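Long-range contacts in alanine racemase (Enterococcus faecalis, PDB 3E5P), which belongs to the alanine racemase family of pyridoxal-phosphate proteins, pairing an N-terminal eight-stranded alpha/beta barrel with a C-terminal beta domain in a two-chain assembly: residues P126-L131 against L162-F167; Y286-L291 against S363-R368. The protein carries 1 engineered substitution. All coordinates share one frame; numbering follows the deposited sequence.

Contact 1 of 2, residues P126-L131 against L162-F167; sequences PLRVHL and LWEGIF
His130 and Glu164 meet through one short hydrogen bond, His130 NE2 to Glu164 OE1 (2.7 Å). It lies close to the ring plane and uses the anti lone pair of OE1; ring and carboxylate stand 82° apart. Ser103 OG also bonds OE1, and His203 bonds His130 ND1, so the imidazole is held at both nitrogens, its rotation fixed. Phe167, its CG between backbone N and carbonyl carbon (chi1 70°), swings its ring back so that CE2 touches His130 CB (3.7 Å).

Glycine suits position 165, where the imidazole lies against the backbone: Gly165 CA sits over its face, 4.0 Å from the ring centroid. Arg128, extended beyond CG, brings its charge near OE2 of the same carboxylate, an oxygen less surely placed, but no N-H points at it; Asp101 is its stronger partner.

On the other face, Leu131 CD1 reaches Trp163 CE3 at 4.2 Å, beneath helix 146-156.

Trp163 and Glu164 face Val129, a beta bulge in strand 161-167, with straighter bonds beyond it such as Phe167 N to Leu131 O (2.9 Å). These are neighbouring parallel strands of a TIM barrel, joined by a beta-alpha-beta crossover and ending near pyridoxal-5'-phosphate at Phe167.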
loop_
_atom_site.group_PDB
_atom_site.type_symbol
_atom_site.label_atom_id
_atom_site.label_comp_id
_atom_site.label_asym_id
_atom_site.label_seq_id
_atom_site.Cartn_x
_atom_site.Cartn_y
_atom_site.Cartn_z
ATOM N N PRO C 126 11.857 35.383 6.041
ATOM C CA PRO C 126 12.526 34.552 7.044
ATOM C C PRO C 126 11.997 33.119 7.016
ATOM O O PRO C 126 10.845 32.885 6.659
ATOM C CB PRO C 126 12.222 35.281 8.354
ATOM C CG PRO C 126 10.888 35.890 8.089
ATOM C CD PRO C 126 11.041 36.426 6.683
ATOM N N LEU C 127 12.855 32.171 7.374
ATOM C CA LEU C 127 12.505 30.753 7.397
ATOM C C LEU C 127 11.851 30.439 8.737
ATOM O O LEU C 127 12.463 30.647 9.787
ATOM C CB LEU C 127 13.771 29.907 7.243
ATOM C CG LEU C 127 13.669 28.496 6.667
ATOM C CD1 LEU C 127 14.984 27.788 6.910
ATOM C CD2 LEU C 127 12.536 27.734 7.299
ATOM N N ARG C 128 10.609 29.956 8.696
ATOM C CA ARG C 128 9.867 29.606 9.913
ATOM C C ARG C 128 10.328 28.237 10.397
ATOM O O ARG C 128 10.039 27.225 9.757
ATOM C CB ARG C 128 8.367 29.512 9.641
ATOM C CG ARG C 128 7.700 30.719 9.025
ATOM C CD ARG C 128 6.280 30.330 8.643
ATOM N NE ARG C 128 5.479 31.451 8.183
ATOM C CZ ARG C 128 4.198 31.353 7.836
ATOM N NH1 ARG C 128 3.577 30.178 7.896
ATOM N NH2 ARG C 128 3.536 32.429 7.421
ATOM N N VAL C 129 11.024 28.201 11.527
ATOM C CA VAL C 129 11.503 26.933 12.048
ATOM C C VAL C 129 10.935 26.574 13.419
ATOM O O VAL C 129 10.801 27.426 14.293
ATOM C CB VAL C 129 13.049 26.919 12.138
ATOM C CG1 VAL C 129 13.637 27.698 10.969
ATOM C CG2 VAL C 129 13.509 27.498 13.470
ATOM N N HIS C 130 10.580 25.305 13.588
ATOM C CA HIS C 130 10.074 24.809 14.869
ATOM C C HIS C 130 11.152 23.855 15.374
ATOM O O HIS C 130 11.507 22.905 14.688
ATOM C CB HIS C 130 8.750 24.035 14.706
ATOM C CG HIS C 130 7.569 24.898 14.384
ATOM N ND1 HIS C 130 6.325 24.696 14.951
ATOM C CD2 HIS C 130 7.430 25.948 13.536
ATOM C CE1 HIS C 130 5.475 25.585 14.468
ATOM N NE2 HIS C 130 6.120 26.357 13.608
ATOM N N LEU C 131 11.682 24.111 16.558
ATOM C CA LEU C 131 12.726 23.253 17.104
ATOM C C LEU C 131 12.117 22.088 17.867
ATOM O O LEU C 131 11.224 22.273 18.694
ATOM C CB LEU C 131 13.636 24.061 18.034
ATOM C CG LEU C 131 14.326 25.270 17.392
ATOM C CD1 LEU C 131 15.164 26.020 18.435
ATOM C CD2 LEU C 131 15.205 24.797 16.242
ATOM N N LEU C 162 13.284 32.719 11.760
ATOM C CA LEU C 162 12.104 33.150 12.478
ATOM C C LEU C 162 11.621 31.882 13.132
ATOM O O LEU C 162 11.208 30.957 12.438
ATOM C CB LEU C 162 11.055 33.671 11.500
ATOM C CG LEU C 162 9.680 34.083 12.037
ATOM C CD1 LEU C 162 8.847 32.855 12.331
ATOM C CD2 LEU C 162 9.841 34.966 13.272
ATOM N N TRP C 163 11.692 31.802 14.455
ATOM C CA TRP C 163 11.239 30.575 15.081
ATOM C C TRP C 163 9.809 30.660 15.570
ATOM O O TRP C 163 9.476 31.329 16.546
ATOM C CB TRP C 163 12.214 30.095 16.172
ATOM C CG TRP C 163 12.121 30.701 17.510
ATOM C CD1 TRP C 163 12.221 32.016 17.820
ATOM C CD2 TRP C 163 12.021 29.997 18.754
ATOM N NE1 TRP C 163 12.200 32.187 19.190
ATOM C CE2 TRP C 163 12.078 30.960 19.786
ATOM C CE3 TRP C 163 11.894 28.646 19.097
ATOM C CZ2 TRP C 163 12.013 30.616 21.144
ATOM C CZ3 TRP C 163 11.829 28.303 20.447
ATOM C CH2 TRP C 163 11.890 29.287 21.453
ATOM N N GLU C 164 8.973 29.963 14.816
ATOM C CA GLU C 164 7.544 29.881 15.013
ATOM C C GLU C 164 7.202 29.049 16.251
ATOM O O GLU C 164 6.266 29.366 16.988
ATOM C CB GLU C 164 6.948 29.253 13.753
ATOM C CG GLU C 164 5.614 29.777 13.297
ATOM C CD GLU C 164 5.285 29.300 11.889
ATOM O OE1 GLU C 164 5.448 28.092 11.614
ATOM O OE2 GLU C 164 4.861 30.129 11.059
ATOM N N GLY C 165 7.956 27.987 16.492
ATOM C CA GLY C 165 7.647 27.165 17.647
ATOM C C GLY C 165 8.752 26.299 18.209
ATOM O O GLY C 165 9.905 26.356 17.788
ATOM N N ILE C 166 8.379 25.512 19.210
ATOM C CA ILE C 166 9.282 24.584 19.865
ATOM C C ILE C 166 8.353 23.478 20.324
ATOM O O ILE C 166 7.349 23.742 20.973
ATOM C CB ILE C 166 10.023 25.247 21.047
ATOM C CG1 ILE C 166 11.085 24.290 21.582
ATOM C CG2 ILE C 166 9.053 25.668 22.119
ATOM C CD1 ILE C 166 12.039 24.926 22.555
ATOM N N PHE C 167 8.656 22.239 19.967
ATOM C CA PHE C 167 7.754 21.157 20.324
ATOM C C PHE C 167 8.419 19.832 20.620
ATOM O O PHE C 167 9.584 19.630 20.299
ATOM C CB PHE C 167 6.779 20.952 19.177
ATOM C CG PHE C 167 7.417 20.377 17.949
ATOM C CD1 PHE C 167 7.122 19.078 17.538
ATOM C CD2 PHE C 167 8.313 21.129 17.197
ATOM C CE1 PHE C 167 7.712 18.535 16.387
ATOM C CE2 PHE C 167 8.909 20.600 16.049
ATOM C CZ PHE C 167 8.608 19.304 15.642
#

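Contact 2 of 2, residues Y286-L291 against S363-R368; sequences YADGWL and SQRIPR. With PPI (propanoic acid), chain K.
Asp288 and Arg365 form a side-on, two-pronged salt bridge. Arg365 NE meets Asp288 OD1 at 2.8 Å and Arg365 NH2 meets Asp288 OD2 at 2.6 Å, both bonds nearly straight. The two oxygens lie in the guanidinium plane, yet the nitrogens approach from above the carboxylate, because the flat groups are twisted 42° apart. A bend at chi3 (70°) turns the end of the arginine so that this NE edge faces the aspartate. The methyl group of Ala287 lies over one guanidinium face, with CB 3.9 Å from Arg365 NH2; a small residue fits there.

Asp288 OD1 also meets Arg7, and OD2 accepts from Gly285 N, while Arg365 NH1 makes salt bridges to Asp315 of its own chain and Glu70 of the second subunit. The buried carboxylate is thus gripped on each oxygen, and the arginine links the two chains.

Beside the ion pair the backbones join: Ser363 N donates to Asp288 O (2.8 Å), well above the carbonyl plane. Ser363 CB rests on Ala287 O, 3.3 Å away, and its OG, opposite the backbone N (chi1 175°), accepts from Arg365 N at 3.0 Å. Ile366 lays its CD1 against Asp288 CB (3.9 Å), an apolar flank to the ion pair. Gly289 follows with a positive phi, easily taken by a residue lacking a side chain.

Tyr286 turns the other way, the edge of its ring toward propanoic acid, modelled too close for a bond to be read; Met314 N hydrogen-bonds that ligand. The tyrosine packs on Tyr356 of the second subunit. An ST turn within a type I beta turn, clamped to a short 3-10 segment by a bidentate salt bridge, here forms part of the dimer interface beside the ligand site of this family.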
loop_
_atom_site.group_PDB
_atom_site.type_symbol
_atom_site.label_atom_id
_atom_site.label_comp_id
_atom_site.label_asym_id
_atom_site.label_seq_id
_atom_site.Cartn_x
_atom_site.Cartn_y
_atom_site.Cartn_z
ATOM N N TYR C 286 -5.021 -8.241 -2.093
ATOM C CA TYR C 286 -4.001 -7.606 -1.279
ATOM C C TYR C 286 -3.324 -6.431 -1.976
ATOM O O TYR C 286 -2.991 -5.454 -1.321
ATOM C CB TYR C 286 -2.979 -8.634 -0.756
ATOM C CG TYR C 286 -2.312 -9.519 -1.774
ATOM C CD1 TYR C 286 -1.261 -9.041 -2.551
ATOM C CD2 TYR C 286 -2.712 -10.855 -1.937
ATOM C CE1 TYR C 286 -0.614 -9.860 -3.471
ATOM C CE2 TYR C 286 -2.078 -11.691 -2.854
ATOM C CZ TYR C 286 -1.026 -11.183 -3.625
ATOM O OH TYR C 286 -0.417 -11.965 -4.580
ATOM N N ALA C 287 -3.159 -6.495 -3.293
ATOM C CA ALA C 287 -2.537 -5.393 -4.033
ATOM C C ALA C 287 -3.326 -4.096 -3.841
ATOM O O ALA C 287 -2.868 -3.023 -4.216
ATOM C CB ALA C 287 -2.456 -5.728 -5.523
ATOM N N ASP C 288 -4.518 -4.215 -3.262
ATOM C CA ASP C 288 -5.384 -3.070 -2.995
ATOM C C ASP C 288 -5.264 -2.718 -1.528
ATOM O O ASP C 288 -5.806 -1.715 -1.078
ATOM C CB ASP C 288 -6.861 -3.409 -3.281
ATOM C CG ASP C 288 -7.149 -3.593 -4.758
ATOM O OD1 ASP C 288 -7.129 -2.590 -5.501
ATOM O OD2 ASP C 288 -7.390 -4.740 -5.175
ATOM N N GLY C 289 -4.573 -3.563 -0.776
ATOM C CA GLY C 289 -4.434 -3.307 0.646
ATOM C C GLY C 289 -5.195 -4.304 1.508
ATOM O O GLY C 289 -5.018 -4.335 2.720
ATOM N N TRP C 290 -6.056 -5.107 0.891
ATOM C CA TRP C 290 -6.827 -6.117 1.610
ATOM C C TRP C 290 -5.840 -7.272 1.744
ATOM O O TRP C 290 -5.857 -8.216 0.953
ATOM C CB TRP C 290 -8.047 -6.537 0.772
ATOM C CG TRP C 290 -9.140 -7.196 1.557
ATOM C CD1 TRP C 290 -9.600 -8.480 1.425
ATOM C CD2 TRP C 290 -9.894 -6.610 2.623
ATOM N NE1 TRP C 290 -10.592 -8.730 2.349
ATOM C CE2 TRP C 290 -10.792 -7.600 3.097
ATOM C CE3 TRP C 290 -9.895 -5.342 3.229
ATOM C CZ2 TRP C 290 -11.681 -7.364 4.148
ATOM C CZ3 TRP C 290 -10.778 -5.108 4.278
ATOM C CH2 TRP C 290 -11.662 -6.120 4.727
ATOM N N LEU C 291 -4.972 -7.182 2.747
ATOM C CA LEU C 291 -3.933 -8.182 2.967
ATOM C C LEU C 291 -4.361 -9.648 3.068
ATOM O O LEU C 291 -5.498 -9.958 3.397
ATOM C CB LEU C 291 -3.097 -7.799 4.194
ATOM C CG LEU C 291 -2.362 -6.456 4.132
ATOM C CD1 LEU C 291 -1.439 -6.356 5.341
ATOM C CD2 LEU C 291 -1.553 -6.324 2.821
ATOM N N SER C 363 -4.445 0.753 -1.192
ATOM C CA SER C 363 -3.870 1.216 -2.453
ATOM C C SER C 363 -4.615 2.383 -3.117
ATOM O O SER C 363 -5.796 2.627 -2.849
ATOM C CB SER C 363 -3.799 0.037 -3.433
ATOM O OG SER C 363 -3.356 0.451 -4.711
ATOM N N GLN C 364 -3.915 3.101 -3.993
ATOM C CA GLN C 364 -4.524 4.221 -4.701
ATOM C C GLN C 364 -5.380 3.649 -5.822
ATOM O O GLN C 364 -6.185 4.352 -6.430
ATOM C CB GLN C 364 -3.459 5.142 -5.286
ATOM C CG GLN C 364 -3.939 6.576 -5.441
ATOM C CD GLN C 364 -4.194 7.245 -4.097
ATOM O OE1 GLN C 364 -5.049 8.125 -3.973
ATOM N NE2 GLN C 364 -3.446 6.833 -3.086
ATOM N N ARG C 365 -5.193 2.361 -6.089
ATOM C CA ARG C 365 -5.959 1.672 -7.118
ATOM C C ARG C 365 -7.434 1.655 -6.719
ATOM O O ARG C 365 -8.303 1.385 -7.546
ATOM C CB ARG C 365 -5.448 0.239 -7.291
ATOM C CG ARG C 365 -5.878 -0.411 -8.589
ATOM C CD ARG C 365 -5.201 -1.769 -8.834
ATOM N NE ARG C 365 -5.664 -2.824 -7.930
ATOM C CZ ARG C 365 -5.454 -4.122 -8.131
ATOM N NH1 ARG C 365 -4.789 -4.535 -9.202
ATOM N NH2 ARG C 365 -5.925 -5.010 -7.270
ATOM N N ILE C 366 -7.721 1.936 -5.448
ATOM C CA ILE C 366 -9.111 1.966 -5.008
ATOM C C ILE C 366 -9.573 3.409 -5.012
ATOM O O ILE C 366 -9.068 4.219 -4.242
ATOM C CB ILE C 366 -9.311 1.464 -3.572
ATOM C CG1 ILE C 366 -8.840 0.026 -3.426
ATOM C CG2 ILE C 366 -10.773 1.558 -3.210
ATOM C CD1 ILE C 366 -9.145 -0.562 -2.050
ATOM N N PRO C 367 -10.542 3.749 -5.877
ATOM C CA PRO C 367 -11.079 5.109 -5.976
ATOM C C PRO C 367 -11.718 5.584 -4.665
ATOM O O PRO C 367 -12.485 4.850 -4.032
ATOM C CB PRO C 367 -12.133 4.990 -7.082
ATOM C CG PRO C 367 -11.635 3.891 -7.923
ATOM C CD PRO C 367 -11.134 2.882 -6.909
ATOM N N ARG C 368 -11.400 6.808 -4.266
ATOM C CA ARG C 368 -11.982 7.389 -3.068
ATOM C C ARG C 368 -13.045 8.407 -3.473
ATOM O O ARG C 368 -12.801 9.254 -4.333
ATOM C CB ARG C 368 -10.929 8.109 -2.238
ATOM C CG ARG C 368 -10.182 7.252 -1.272
ATOM C CD ARG C 368 -8.942 6.644 -1.875
ATOM N NE ARG C 368 -8.008 6.307 -0.808
ATOM C CZ ARG C 368 -6.896 5.613 -0.983
ATOM N NH1 ARG C 368 -6.573 5.181 -2.190
ATOM N NH2 ARG C 368 -6.118 5.334 0.054
HETATM C C1 PPI K . -2.034 -14.038 -6.307
HETATM C C2 PPI K . -1.315 -14.583 -5.081
HETATM C C3 PPI K . -0.356 -15.730 -5.379
HETATM O O1 PPI K . -1.366 -13.516 -7.232
HETATM O O2 PPI K . -3.281 -14.119 -6.348
#

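Following the chain from its N terminus, contact 1 comes first: strand 127-132 leads through helix 146-156 to strand 161-167, and pairing the strands closes that excursion within the N-terminal barrel. The chain then completes the barrel with strands 201-205 and 220-223 before entering the C-terminal domain. Contact 2 opens after strand 277-282 and closes 71 intervening residues later, bringing the turn beyond helix 355-361 back to the loop. The two loops follow in series, neither enclosing nor crossing the other. Their centres lie 37 Å apart on opposite sides of the chain's centre, one inside the barrel wall, the other where the C-terminal domain meets the second subunit.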